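Local atomic coordinates of odorant-binding protein 1d (Locusta migratoria, PDB entry 4PT1), a protein that probably binds and carries small odorant molecules as a secreted, largely helical protein. Residues 16-21 and 55-60; 39-44 and 102-107. All coordinates share one frame; numbering follows the deposited sequence.

Contact 1 (16-21 and 55-60); sequences KEVDHT and MVEFNS
In the all-helical PBP/GOBP fold, V18 of helix 15-26 packs against E57 and F58 where helix 45-57 ends in a Schellman motif. The motif is defined by two backbone bonds, S60 N to M55 O and N59 N to V56 O, with N59 at positive phi as the C-prime residue. Backbones come no nearer than 7.0 Å, measured between V18 CA and E57 CA, so side chains make the contact. Both methyls of V18 touch the F58 ring. CG2 comes closest, meeting its far end obliquely, 3.4 Å from F58 CZ, the two side chains arriving from opposite directions. With CG1 anti to the backbone N (chi1 177°), that methyl also reaches E57 CB at 3.7 Å, alongside the first carbons of the glutamate. F58 O accepts a hydrogen bond from N75 ND2, linking this helix end to helix 69-75. The polar margin is joined through solvent: no hydrogen bond runs directly between the segments, and T21 OG1 and E57 OE1 stand 4.4 Å apart. The bend of E57 at chi2 (-67°) brings its carboxylate round to the side of T21, where one water lies 2.7 Å from T21 OG1 and donates to E57 OE1 at 3.0 Å.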
ATOM      1  N   LYS A  16      -1.096  10.996   5.902  1.00 15.69           N
ATOM      2  CA  LYS A  16      -0.026  11.946   6.230  1.00 16.82           C
ATOM      3  C   LYS A  16       0.786  11.468   7.418  1.00 14.52           C
ATOM      4  O   LYS A  16       2.002  11.543   7.403  1.00 15.78           O
ATOM      5  CB  LYS A  16      -0.586  13.348   6.574  1.00 18.12           C
ATOM      6  CG  LYS A  16      -0.850  14.249   5.386  1.00 23.36           C
ATOM      7  N   GLU A  17       0.100  11.021   8.469  1.00 14.41           N
ATOM      8  CA  GLU A  17       0.750  10.519   9.670  1.00 14.02           C
ATOM      9  C   GLU A  17       1.676   9.351   9.397  1.00 14.32           C
ATOM     10  O   GLU A  17       2.851   9.375   9.794  1.00 14.92           O
ATOM     11  CB  GLU A  17      -0.312  10.110  10.676  1.00 16.82           C
ATOM     12  CG  GLU A  17       0.220   9.534  11.978  1.00 17.35           C
ATOM     13  CD  GLU A  17      -0.887   8.958  12.839  1.00 20.57           C
ATOM     14  OE1 GLU A  17      -2.076   9.203  12.550  1.00 25.50           O
ATOM     15  OE2 GLU A  17      -0.577   8.232  13.796  1.00 21.23           O
ATOM     16  N   VAL A  18       1.149   8.337   8.719  1.00 15.04           N
ATOM     17  CA  VAL A  18       1.920   7.119   8.448  1.00 14.31           C
ATOM     18  C   VAL A  18       3.009   7.385   7.413  1.00 12.88           C
ATOM     19  O   VAL A  18       4.107   6.865   7.540  1.00 13.46           O
ATOM     20  CB  VAL A  18       1.002   5.908   8.103  1.00 16.68           C
ATOM     21  CG1 VAL A  18       1.806   4.668   7.749  1.00 16.61           C
ATOM     22  CG2 VAL A  18       0.125   5.593   9.302  1.00 19.15           C
ATOM     23  N   ASP A  19       2.746   8.250   6.435  1.00 13.31           N
ATOM     24  CA  ASP A  19       3.796   8.633   5.501  1.00 12.53           C
ATOM     25  C   ASP A  19       4.946   9.348   6.228  1.00 14.13           C
ATOM     26  O   ASP A  19       6.133   9.119   5.957  1.00 14.18           O
ATOM     27  CB  ASP A  19       3.242   9.539   4.389  1.00 12.97           C
ATOM     28  CG  ASP A  19       4.331  10.144   3.559  1.00 16.03           C
ATOM     29  OD1 ASP A  19       4.930   9.393   2.764  1.00 17.25           O
ATOM     30  OD2 ASP A  19       4.585  11.370   3.693  1.00 18.29           O
ATOM     31  N   HIS A  20       4.596  10.222   7.168  1.00 13.36           N
ATOM     32  CA  HIS A  20       5.638  10.927   7.923  1.00 15.39           C
ATOM     33  C   HIS A  20       6.579   9.956   8.614  1.00 15.35           C
ATOM     34  O   HIS A  20       7.797  10.045   8.445  1.00 16.36           O
ATOM     35  CB  HIS A  20       5.020  11.889   8.896  1.00 15.70           C
ATOM     36  CG  HIS A  20       6.029  12.651   9.689  1.00 17.52           C
ATOM     37  ND1 HIS A  20       6.628  13.755   9.210  1.00 22.82           N
ATOM     38  CD2 HIS A  20       6.589  12.407  10.940  1.00 16.62           C
ATOM     39  CE1 HIS A  20       7.506  14.213  10.117  1.00 22.69           C
ATOM     40  NE2 HIS A  20       7.470  13.401  11.181  1.00 19.98           N
ATOM     41  N   THR A  21       6.032   8.984   9.342  1.00 14.97           N
ATOM     42  CA  THR A  21       6.878   8.077  10.113  1.00 16.00           C
ATOM     43  C   THR A  21       7.635   7.142   9.167  1.00 14.28           C
ATOM     44  O   THR A  21       8.828   6.911   9.327  1.00 14.37           O
ATOM     45  CB  THR A  21       6.071   7.250  11.135  1.00 20.25           C
ATOM     46  OG1 THR A  21       5.053   6.543  10.464  1.00 21.78           O
ATOM     47  CG2 THR A  21       5.396   8.134  12.150  1.00 22.66           C
ATOM     48  N   MET A  55       2.365  -1.208   5.764  1.00 10.64           N
ATOM     49  CA  MET A  55       1.604  -2.393   6.139  1.00  9.68           C
ATOM     50  C   MET A  55       1.752  -2.691   7.630  1.00  9.60           C
ATOM     51  O   MET A  55       0.788  -3.104   8.277  1.00 13.84           O
ATOM     52  CB  MET A  55       2.008  -3.596   5.291  1.00  9.98           C
ATOM     53  CG  MET A  55       1.661  -3.435   3.821  1.00 11.62           C
ATOM     54  SD  MET A  55       2.081  -4.903   2.883  1.00 13.84           S
ATOM     55  CE  MET A  55       0.697  -5.961   3.329  1.00 12.21           C
ATOM     56  N   VAL A  56       2.950  -2.490   8.171  1.00 10.36           N
ATOM     57  CA  VAL A  56       3.207  -2.739   9.609  1.00 11.59           C
ATOM     58  C   VAL A  56       2.401  -1.766  10.447  1.00 12.89           C
ATOM     59  O   VAL A  56       1.790  -2.150  11.426  1.00 13.89           O
ATOM     60  CB  VAL A  56       4.704  -2.634   9.970  1.00 11.88           C
ATOM     61  CG1 VAL A  56       4.878  -2.721  11.481  1.00 13.43           C
ATOM     62  CG2 VAL A  56       5.490  -3.743   9.289  1.00 13.91           C
ATOM     63  N   GLU A  57       2.366  -0.506  10.032  1.00 12.43           N
ATOM     64  CA  GLU A  57       1.624   0.511  10.778  1.00 13.93           C
ATOM     65  C   GLU A  57       0.096   0.254  10.728  1.00 16.92           C
ATOM     66  O   GLU A  57      -0.633   0.606  11.667  1.00 19.80           O
ATOM     67  CB  GLU A  57       1.974   1.896  10.248  1.00 15.47           C
ATOM     68  CG  GLU A  57       3.407   2.314  10.537  1.00 17.59           C
ATOM     69  CD  GLU A  57       3.683   2.525  12.008  1.00 20.29           C
ATOM     70  OE1 GLU A  57       2.967   3.325  12.650  1.00 21.24           O
ATOM     71  OE2 GLU A  57       4.638   1.906  12.517  1.00 22.96           O
ATOM     72  N   PHE A  58      -0.380  -0.395   9.669  1.00 17.36           N
ATOM     73  CA  PHE A  58      -1.808  -0.773   9.585  1.00 17.69           C
ATOM     74  C   PHE A  58      -2.076  -2.264   9.835  1.00 17.54           C
ATOM     75  O   PHE A  58      -3.075  -2.813   9.367  1.00 18.53           O
ATOM     76  CB  PHE A  58      -2.404  -0.320   8.248  1.00 17.33           C
ATOM     77  CG  PHE A  58      -2.421   1.171   8.080  1.00 22.78           C
ATOM     78  CD1 PHE A  58      -3.212   1.961   8.908  1.00 24.96           C
ATOM     79  CD2 PHE A  58      -1.647   1.786   7.103  1.00 24.74           C
ATOM     80  CE1 PHE A  58      -3.220   3.347   8.769  1.00 26.35           C
ATOM     81  CE2 PHE A  58      -1.659   3.168   6.952  1.00 27.06           C
ATOM     82  CZ  PHE A  58      -2.455   3.946   7.786  1.00 25.55           C
ATOM     83  N   ASN A  59      -1.180  -2.909  10.583  1.00 16.04           N
ATOM     84  CA  ASN A  59      -1.415  -4.245  11.146  1.00 18.00           C
ATOM     85  C   ASN A  59      -1.546  -5.413  10.159  1.00 17.55           C
ATOM     86  O   ASN A  59      -1.840  -6.536  10.590  1.00 18.62           O
ATOM     87  CB  ASN A  59      -2.668  -4.239  12.037  1.00 21.04           C
ATOM     88  CG  ASN A  59      -2.680  -3.093  13.016  1.00 24.95           C
ATOM     89  OD1 ASN A  59      -3.526  -2.191  12.924  1.00 31.13           O
ATOM     90  ND2 ASN A  59      -1.728  -3.108  13.961  1.00 23.35           N
ATOM     91  N   SER A  60      -1.305  -5.169   8.868  1.00 13.30           N
ATOM     92  CA  SER A  60      -1.439  -6.202   7.829  1.00 15.35           C
ATOM     93  C   SER A  60      -0.145  -6.937   7.563  1.00 15.33           C
ATOM     94  O   SER A  60      -0.138  -7.917   6.816  1.00 16.63           O
ATOM     95  CB  SER A  60      -1.978  -5.620   6.515  1.00 15.73           C
ATOM     96  OG  SER A  60      -1.257  -4.476   6.084  1.00 14.58           O
TER
HETATM   97  O   HOH W   1       2.702   6.162  11.747  1.00 21.20           O

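Contact 2 (39-44 and 102-107); sequences GQTVDD and TAYQIH
Y104 sets its ring CG anti to the backbone N (chi1 175°), which sends the phenol from helix 99-113 to the loop before helix 45-57, where it meets V42 and D43. On the loop side, D43 places CG between its own backbone N and carbonyl carbon (chi1 80°); CB is the atom that touches, while the carboxylate end leads away from the helix. The approach is therefore one ring against a piece of backbone and a methylene. V42 O comes obliquely to the ring, 3.3 Å from Y104 CE1, and the same oxygen accepts a weak hydrogen bond from Y104 OH at 3.5 Å. D43 CB lies 3.6 Å from Y104 OH, also oblique to the ring, and T41 CG2 is a looser neighbour at 4.3 Å from Y104 OH. V42 directs its own side chain to M32, Y36 and F47, so its carbonyl and its isopropyl group serve different helices. The tyrosine in turn touches K48 and L51 of helix 45-57, and L51 lines the ligand pocket, as does H107 one turn further along helix 99-113. Replacing Y104 by alanine is likely to leave V42 O without its weak phenol donor and to open a gap between the loop and the helix. The 108 Å² buried in total and the length of the one cross-segment bond imply that van der Waals contact with the tyrosine ring, more than hydrogen bonding, joins loop 39-44 to this helix.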
ATOM      1  N   GLY A  39       2.243   5.765 -11.785  1.00 30.13           N
ATOM      2  CA  GLY A  39       2.477   4.539 -12.587  1.00 30.76           C
ATOM      3  C   GLY A  39       3.924   4.184 -12.900  1.00 32.15           C
ATOM      4  O   GLY A  39       4.208   3.082 -13.419  1.00 29.84           O
ATOM      5  N   GLN A  40       4.847   5.095 -12.590  1.00 34.35           N
ATOM      6  CA  GLN A  40       6.265   4.900 -12.900  1.00 32.68           C
ATOM      7  C   GLN A  40       6.815   3.769 -12.049  1.00 32.22           C
ATOM      8  O   GLN A  40       6.470   3.651 -10.871  1.00 31.18           O
ATOM      9  CB  GLN A  40       7.050   6.181 -12.614  1.00 30.46           C
ATOM     10  N   THR A  41       7.660   2.921 -12.615  1.00 33.84           N
ATOM     11  CA  THR A  41       8.219   1.851 -11.790  1.00 37.46           C
ATOM     12  C   THR A  41       9.220   2.417 -10.773  1.00 38.01           C
ATOM     13  O   THR A  41      10.219   3.037 -11.133  1.00 35.88           O
ATOM     14  CB  THR A  41       8.852   0.734 -12.620  1.00 37.24           C
ATOM     15  OG1 THR A  41       7.816   0.068 -13.349  1.00 29.24           O
ATOM     16  CG2 THR A  41       9.559  -0.255 -11.713  1.00 39.47           C
ATOM     17  N   VAL A  42       8.893   2.233  -9.496  1.00 33.42           N
ATOM     18  CA  VAL A  42       9.774   2.569  -8.400  1.00 29.92           C
ATOM     19  C   VAL A  42      10.054   1.262  -7.665  1.00 33.40           C
ATOM     20  O   VAL A  42       9.165   0.716  -7.031  1.00 34.41           O
ATOM     21  CB  VAL A  42       9.123   3.597  -7.450  1.00 30.04           C
ATOM     22  CG1 VAL A  42      10.158   4.112  -6.463  1.00 30.47           C
ATOM     23  CG2 VAL A  42       8.516   4.758  -8.233  1.00 32.15           C
ATOM     24  N   ASP A  43      11.280   0.744  -7.783  1.00 32.86           N
ATOM     25  CA  ASP A  43      11.664  -0.534  -7.165  1.00 31.88           C
ATOM     26  C   ASP A  43      12.916  -0.450  -6.260  1.00 28.42           C
ATOM     27  O   ASP A  43      13.519  -1.459  -5.925  1.00 28.58           O
ATOM     28  CB  ASP A  43      11.923  -1.556  -8.252  1.00 28.46           C
ATOM     29  CG  ASP A  43      13.293  -1.389  -8.879  1.00 32.91           C
ATOM     30  OD1 ASP A  43      13.566  -0.319  -9.477  1.00 38.31           O
ATOM     31  OD2 ASP A  43      14.107  -2.317  -8.740  1.00 27.07           O
ATOM     32  N   ASP A  44      13.315   0.758  -5.896  1.00 31.01           N
ATOM     33  CA  ASP A  44      14.415   0.963  -4.965  1.00 25.69           C
ATOM     34  C   ASP A  44      14.148   0.188  -3.672  1.00 25.61           C
ATOM     35  O   ASP A  44      12.992   0.081  -3.232  1.00 24.31           O
ATOM     36  CB  ASP A  44      14.555   2.460  -4.716  1.00 32.58           C
ATOM     37  CG  ASP A  44      15.279   2.791  -3.434  1.00 37.20           C
ATOM     38  OD1 ASP A  44      16.460   2.418  -3.278  1.00 51.35           O
ATOM     39  OD2 ASP A  44      14.657   3.459  -2.581  1.00 44.81           O
ATOM     40  N   THR A 102       8.473  -8.983   0.230  1.00 19.00           N
ATOM     41  CA  THR A 102       7.102  -9.514   0.490  1.00 20.64           C
ATOM     42  C   THR A 102       6.045  -8.431   0.360  1.00 18.56           C
ATOM     43  O   THR A 102       5.077  -8.582  -0.407  1.00 15.05           O
ATOM     44  CB  THR A 102       6.997 -10.154   1.897  1.00 22.89           C
ATOM     45  OG1 THR A 102       7.782 -11.358   1.940  1.00 33.12           O
ATOM     46  CG2 THR A 102       5.537 -10.502   2.282  1.00 20.98           C
ATOM     47  N   ALA A 103       6.225  -7.328   1.086  1.00 14.38           N
ATOM     48  CA  ALA A 103       5.275  -6.213   0.962  1.00 13.37           C
ATOM     49  C   ALA A 103       5.197  -5.706  -0.478  1.00 13.87           C
ATOM     50  O   ALA A 103       4.109  -5.548  -1.021  1.00 13.74           O
ATOM     51  CB  ALA A 103       5.638  -5.073   1.904  1.00 10.48           C
ATOM     52  N   TYR A 104       6.354  -5.465  -1.108  1.00 19.25           N
ATOM     53  CA  TYR A 104       6.389  -4.827  -2.450  1.00 19.07           C
ATOM     54  C   TYR A 104       5.657  -5.681  -3.499  1.00 19.43           C
ATOM     55  O   TYR A 104       4.949  -5.149  -4.358  1.00 22.66           O
ATOM     56  CB  TYR A 104       7.842  -4.485  -2.873  1.00 20.87           C
ATOM     57  CG  TYR A 104       8.000  -3.930  -4.293  1.00 16.64           C
ATOM     58  CD1 TYR A 104       7.806  -2.573  -4.575  1.00 18.27           C
ATOM     59  CD2 TYR A 104       8.340  -4.758  -5.339  1.00 19.32           C
ATOM     60  CE1 TYR A 104       7.957  -2.077  -5.873  1.00 20.19           C
ATOM     61  CE2 TYR A 104       8.492  -4.285  -6.642  1.00 22.19           C
ATOM     62  CZ  TYR A 104       8.295  -2.939  -6.914  1.00 22.99           C
ATOM     63  OH  TYR A 104       8.444  -2.445  -8.213  1.00 28.62           O
ATOM     64  N   GLN A 105       5.801  -6.995  -3.389  1.00 16.05           N
ATOM     65  CA  GLN A 105       5.209  -7.926  -4.326  1.00 19.26           C
ATOM     66  C   GLN A 105       3.798  -8.380  -3.946  1.00 20.70           C
ATOM     67  O   GLN A 105       3.066  -8.836  -4.827  1.00 19.03           O
ATOM     68  CB  GLN A 105       6.110  -9.162  -4.467  1.00 17.08           C
ATOM     69  CG  GLN A 105       7.533  -8.852  -4.937  1.00 19.72           C
ATOM     70  CD  GLN A 105       7.640  -8.358  -6.378  1.00 20.93           C
ATOM     71  OE1 GLN A 105       6.671  -8.374  -7.132  1.00 24.88           O
ATOM     72  NE2 GLN A 105       8.828  -7.898  -6.758  1.00 25.53           N
ATOM     73  N   ILE A 106       3.408  -8.282  -2.664  1.00 21.29           N
ATOM     74  CA  ILE A 106       1.980  -8.349  -2.332  1.00 16.86           C
ATOM     75  C   ILE A 106       1.330  -7.197  -3.118  1.00 14.74           C
ATOM     76  O   ILE A 106       0.316  -7.384  -3.774  1.00 16.23           O
ATOM     77  CB  ILE A 106       1.683  -8.241  -0.803  1.00 14.08           C
ATOM     78  CG1 ILE A 106       1.999  -9.555  -0.066  1.00 15.60           C
ATOM     79  CG2 ILE A 106       0.205  -7.893  -0.590  1.00 13.79           C
ATOM     80  CD1 ILE A 106       1.980  -9.461   1.454  1.00 16.99           C
ATOM     81  N   HIS A 107       1.967  -6.028  -3.102  1.00 14.58           N
ATOM     82  CA  HIS A 107       1.501  -4.866  -3.839  1.00 16.23           C
ATOM     83  C   HIS A 107       1.543  -5.005  -5.347  1.00 18.50           C
ATOM     84  O   HIS A 107       0.624  -4.562  -6.022  1.00 18.95           O
ATOM     85  CB  HIS A 107       2.234  -3.635  -3.380  1.00 15.97           C
ATOM     86  CG  HIS A 107       1.559  -2.954  -2.229  1.00 15.10           C
ATOM     87  ND1 HIS A 107       0.736  -1.891  -2.396  1.00 15.63           N
ATOM     88  CD2 HIS A 107       1.552  -3.256  -0.866  1.00 14.88           C
ATOM     89  CE1 HIS A 107       0.262  -1.518  -1.189  1.00 18.36           C
ATOM     90  NE2 HIS A 107       0.759  -2.361  -0.260  1.00 15.68           N
TER

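How the contacts relate
From the N terminus the chain runs through 16-21, 39-44, 55-60 and 102-107, so the segments alternate and the two contacts cross. Contact 1 closes a loop of 33 intervening residues, bringing helix 15-26 to the end of helix 45-57. Contact 2 spans 57 residues, joining the loop ahead of helix 45-57 to helix 99-113. Helix 45-57 thus has contact 2 just before its start and contact 1 at its end, with centres about 16 Å apart. M55 links segments 55-60 and 102-107: its SD lies 3.7 Å from A103 CB. Disulfide C22-C53 ties the same two helices as contact 1, while C49-C100 ties helix 45-57 to helix 99-113, beside contact 2.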